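Local coordinates for protein 3-methyladenine dna-glycosylase (Archaeoglobus fulgidus, PDB 2JHJ) that belongs to the HhH-GPD superfamily of base excision DNA repair proteins, joining a largely helical body to a TATA-box-binding-protein-like domain built on an antiparallel sheet, at residues 112-117 / 227-232; 122-127 / 138-143. All blocks are in the same frame, centred on the assembly; numbering follows the deposited sequence.

Contact 1: 112-117 / 227-232; sequences GLMSMS and LSMALG
The carbonyl oxygen M229 O, near the C-terminal end of helix 220-230, receives one hydrogen bond and a weaker CA-H...O contact from the loop that packs against it. M114 N donates the hydrogen bond of 3.0 Å to M229 O, fairly straight at 159° but arriving from above the carbonyl plane, 45° out of it. The preceding CA of L113 makes the CA-H...O contact, 3.2 Å from the same M229 O. L113 CD2 also packs on this carbonyl, 3.3 Å from M229 O, and comes within 3.7 Å of G232 N, the backbone of a glycine with positive phi just beyond the helix. M114, with chi1 74°, sets its CG between backbone N and carbonyl carbon, and the extended chain beyond lays its SD 3.5 Å from M229 CB. The terminal CE of M114 carries on to A230 CB, also at 3.5 Å. S115 OG touches A230 CB at 3.4 Å and donates to a water, which in turn donates to A230 O, 2.7 Å away. An irregular loop is thus held to the C-terminal part of the helix by one direct bond and one water bridge. The contact is buried near the middle of the chain: helix 274-287 packs against L113 and M229, with R275 bonding the carbonyls of G112 and S228, while helix 118-128 packs against M114 and S115.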
# COMPACT_ATOMS: atom_id res chain seq x y z
N GLY A 112 -3.56 4.57 4.23
CA GLY A 112 -4.02 4.34 2.87
C GLY A 112 -3.91 2.85 2.56
O GLY A 112 -4.21 2.00 3.43
N LEU A 113 -3.50 2.54 1.34
CA LEU A 113 -3.24 1.19 0.87
C LEU A 113 -1.91 1.17 0.11
O LEU A 113 -1.38 2.23 -0.26
CB LEU A 113 -4.38 0.72 -0.08
CG LEU A 113 -5.83 0.68 0.40
CD1 LEU A 113 -6.72 0.37 -0.81
CD2 LEU A 113 -6.01 -0.39 1.50
N MET A 114 -1.37 -0.03 -0.10
CA MET A 114 -0.11 -0.26 -0.85
C MET A 114 -0.35 -0.47 -2.36
O MET A 114 0.60 -0.57 -3.13
CB MET A 114 0.60 -1.52 -0.30
CG MET A 114 -0.10 -2.92 -0.73
SD MET A 114 0.97 -4.29 -0.20
CE MET A 114 -0.03 -5.76 -0.32
N SER A 115 -1.61 -0.57 -2.76
CA SER A 115 -1.96 -0.95 -4.12
C SER A 115 -3.30 -0.34 -4.54
O SER A 115 -4.16 -0.07 -3.68
CB SER A 115 -1.99 -2.48 -4.28
OG SER A 115 -2.89 -3.10 -3.36
N MET A 116 -3.45 -0.13 -5.84
CA MET A 116 -4.72 0.38 -6.43
C MET A 116 -5.63 -0.78 -6.91
O MET A 116 -6.74 -0.58 -7.34
CB MET A 116 -4.43 1.34 -7.60
CG MET A 116 -3.49 2.53 -7.24
SD MET A 116 -4.31 4.16 -7.19
CE MET A 116 -5.89 3.54 -6.79
N SER A 117 -5.17 -2.01 -6.76
CA SER A 117 -5.98 -3.21 -7.10
C SER A 117 -5.53 -4.35 -6.21
O SER A 117 -4.39 -4.38 -5.71
CB SER A 117 -5.88 -3.64 -8.58
OG SER A 117 -4.56 -4.04 -8.98
N LEU A 227 -4.03 -8.62 3.37
CA LEU A 227 -5.25 -8.25 4.09
C LEU A 227 -5.21 -6.82 4.60
O LEU A 227 -6.16 -6.04 4.39
CB LEU A 227 -5.54 -9.24 5.23
CG LEU A 227 -6.28 -10.53 4.75
CD1 LEU A 227 -6.11 -11.61 5.73
CD2 LEU A 227 -7.77 -10.22 4.59
N SER A 228 -4.13 -6.48 5.29
CA SER A 228 -4.01 -5.17 5.89
C SER A 228 -3.70 -4.10 4.84
O SER A 228 -4.43 -3.09 4.74
CB SER A 228 -2.91 -5.15 6.97
OG SER A 228 -1.70 -5.77 6.51
N MET A 229 -2.60 -4.30 4.10
CA MET A 229 -2.06 -3.26 3.22
C MET A 229 -2.87 -3.07 1.94
O MET A 229 -3.06 -1.95 1.50
CB MET A 229 -0.59 -3.53 2.85
CG MET A 229 0.37 -3.63 4.03
SD MET A 229 0.35 -2.18 5.10
CE MET A 229 1.28 -1.02 4.09
N ALA A 230 -3.35 -4.18 1.36
CA ALA A 230 -4.01 -4.14 0.05
C ALA A 230 -5.53 -4.20 0.16
O ALA A 230 -6.22 -3.61 -0.67
CB ALA A 230 -3.51 -5.29 -0.82
N LEU A 231 -6.04 -4.90 1.18
CA LEU A 231 -7.51 -5.11 1.30
C LEU A 231 -8.20 -4.19 2.32
O LEU A 231 -9.43 -4.14 2.40
CB LEU A 231 -7.88 -6.58 1.54
CG LEU A 231 -7.32 -7.65 0.59
CD1 LEU A 231 -7.91 -9.04 0.84
CD2 LEU A 231 -7.41 -7.26 -0.89
N GLY A 232 -7.38 -3.48 3.09
CA GLY A 232 -7.89 -2.52 4.06
C GLY A 232 -8.56 -3.18 5.28
O GLY A 232 -9.41 -2.56 5.91
O HOH W 1 -5.90 -2.75 -3.16

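Contact 2: 122-127 / 138-143; sequences IAKAII and KLAAKI
With chi1 at -66°, I127 sets its CG1 branch beside the backbone N and its CG2 anti to that N, so that the two arms serve different partners on the facing helix; I143, at chi1 -73°, is turned the same way and brings its own CD1 back to meet one of them. The pairing joins 118-128 and 133-147, two consecutive helices linked by a short loop in the helical HhH-GPD region of the protein. They are far from strictly antiparallel, the short segments running at 133° with their axes 10.5 Å apart at closest approach. The contact made across this gap is apolar. The I127 and L139 side chains cross obliquely, with CG2 of I127 4.0 Å from both CB and CD1 of L139. A140 points its CB toward helix 118-128 and meets K124, while its CA lies 4.5 Å from I127 CD1. The aliphatic part of K124 passes by this small side chain, with CE 3.9 Å from A140 CB, and its extended chain carries the ammonium group onward to the carbonyl oxygen of T26, a residue of a sodium site. A lysine methylene thus completes the apolar contact while its charged end is satisfied elsewhere. Around the pair, I188 of helix 182-192 and A136 pack on I127, I131 of the connecting loop packs on L139, and P162 on I143. At the far end of the CG1 branch, I127 and I143 meet tip to tip, CD1 to CD1, at 3.8 Å.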
# COMPACT_ATOMS: atom_id res chain seq x y z
N ILE A 122 -1.45 -8.29 -4.18
CA ILE A 122 -0.98 -9.67 -4.07
C ILE A 122 0.41 -9.84 -4.73
O ILE A 122 1.31 -10.43 -4.14
CB ILE A 122 -2.02 -10.71 -4.63
CG1 ILE A 122 -3.34 -10.66 -3.81
CG2 ILE A 122 -1.38 -12.17 -4.61
CD1 ILE A 122 -4.53 -11.60 -4.31
N ALA A 123 0.56 -9.34 -5.96
CA ALA A 123 1.82 -9.49 -6.69
C ALA A 123 2.98 -8.86 -5.92
O ALA A 123 4.04 -9.48 -5.78
CB ALA A 123 1.71 -8.88 -8.06
N LYS A 124 2.78 -7.64 -5.43
CA LYS A 124 3.82 -6.93 -4.68
C LYS A 124 4.17 -7.62 -3.36
O LYS A 124 5.36 -7.70 -2.98
CB LYS A 124 3.42 -5.47 -4.47
CG LYS A 124 3.69 -4.64 -5.70
CD LYS A 124 3.25 -3.20 -5.48
CE LYS A 124 3.98 -2.31 -6.46
NZ LYS A 124 3.73 -0.88 -6.05
N ALA A 125 3.16 -8.14 -2.67
CA ALA A 125 3.42 -8.92 -1.44
C ALA A 125 4.24 -10.21 -1.72
O ALA A 125 5.19 -10.51 -0.99
CB ALA A 125 2.10 -9.24 -0.69
N ILE A 126 3.92 -10.93 -2.79
CA ILE A 126 4.74 -12.06 -3.28
C ILE A 126 6.19 -11.60 -3.59
O ILE A 126 7.14 -12.19 -3.07
CB ILE A 126 4.11 -12.75 -4.53
CG1 ILE A 126 2.79 -13.44 -4.16
CG2 ILE A 126 5.07 -13.78 -5.15
CD1 ILE A 126 1.88 -13.74 -5.41
N ILE A 127 6.34 -10.56 -4.41
CA ILE A 127 7.68 -9.99 -4.72
C ILE A 127 8.51 -9.68 -3.47
O ILE A 127 9.71 -9.99 -3.40
CB ILE A 127 7.60 -8.69 -5.57
CG1 ILE A 127 7.04 -8.99 -6.99
CG2 ILE A 127 9.00 -7.97 -5.63
CD1 ILE A 127 6.58 -7.74 -7.74
N LYS A 138 12.39 -1.93 -6.67
CA LYS A 138 13.10 -1.94 -7.97
C LYS A 138 12.56 -3.02 -8.90
O LYS A 138 12.45 -2.80 -10.09
CB LYS A 138 14.63 -2.11 -7.77
CG LYS A 138 15.21 -0.82 -7.19
CD LYS A 138 16.68 -0.92 -6.85
CE LYS A 138 17.06 0.28 -5.99
NZ LYS A 138 18.54 0.45 -6.00
N LEU A 139 12.22 -4.18 -8.33
CA LEU A 139 11.67 -5.29 -9.13
C LEU A 139 10.29 -4.91 -9.70
O LEU A 139 10.01 -5.11 -10.90
CB LEU A 139 11.61 -6.58 -8.29
CG LEU A 139 12.90 -7.39 -8.14
CD1 LEU A 139 12.73 -8.44 -7.06
CD2 LEU A 139 13.31 -8.05 -9.50
N ALA A 140 9.45 -4.34 -8.84
CA ALA A 140 8.15 -3.82 -9.27
C ALA A 140 8.30 -2.77 -10.38
O ALA A 140 7.54 -2.78 -11.34
CB ALA A 140 7.35 -3.25 -8.07
N ALA A 141 9.28 -1.86 -10.24
CA ALA A 141 9.57 -0.89 -11.28
C ALA A 141 9.97 -1.53 -12.63
O ALA A 141 9.56 -1.05 -13.68
CB ALA A 141 10.65 0.10 -10.80
N LYS A 142 10.76 -2.60 -12.60
CA LYS A 142 11.16 -3.29 -13.84
C LYS A 142 9.92 -3.88 -14.53
O LYS A 142 9.75 -3.76 -15.76
CB LYS A 142 12.17 -4.41 -13.55
CG LYS A 142 13.57 -3.91 -13.10
CD LYS A 142 14.37 -3.34 -14.28
CE LYS A 142 15.82 -2.91 -13.88
NZ LYS A 142 16.66 -2.46 -15.07
N ILE A 143 9.07 -4.52 -13.73
CA ILE A 143 7.84 -5.18 -14.19
C ILE A 143 6.86 -4.16 -14.74
O ILE A 143 6.22 -4.37 -15.80
CB ILE A 143 7.22 -5.96 -13.00
CG1 ILE A 143 8.07 -7.22 -12.70
CG2 ILE A 143 5.74 -6.34 -13.25
CD1 ILE A 143 7.69 -7.92 -11.35

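How the contacts relate
Helix 118-128 ties the two contacts together, since it directly follows the loop 112-117 of contact 1 and supplies one side of contact 2. Along the chain, contact 2 is nested inside the long loop that contact 1 closes, and their centres are 14 Å apart. They meet at M114, whose CE lies 4.1 Å from A125 CB; A125 also packs against T222, L225 and V226 of helix 220-230. A bound sodium ion lies about 8 Å from the K124 side chain; the M114 side chain is about 12 Å from a sodium ion. A glycerol, probably from the crystallisation liquor, is hydrogen-bonded to L113 O and lies about 5 Å from the M114 side chain.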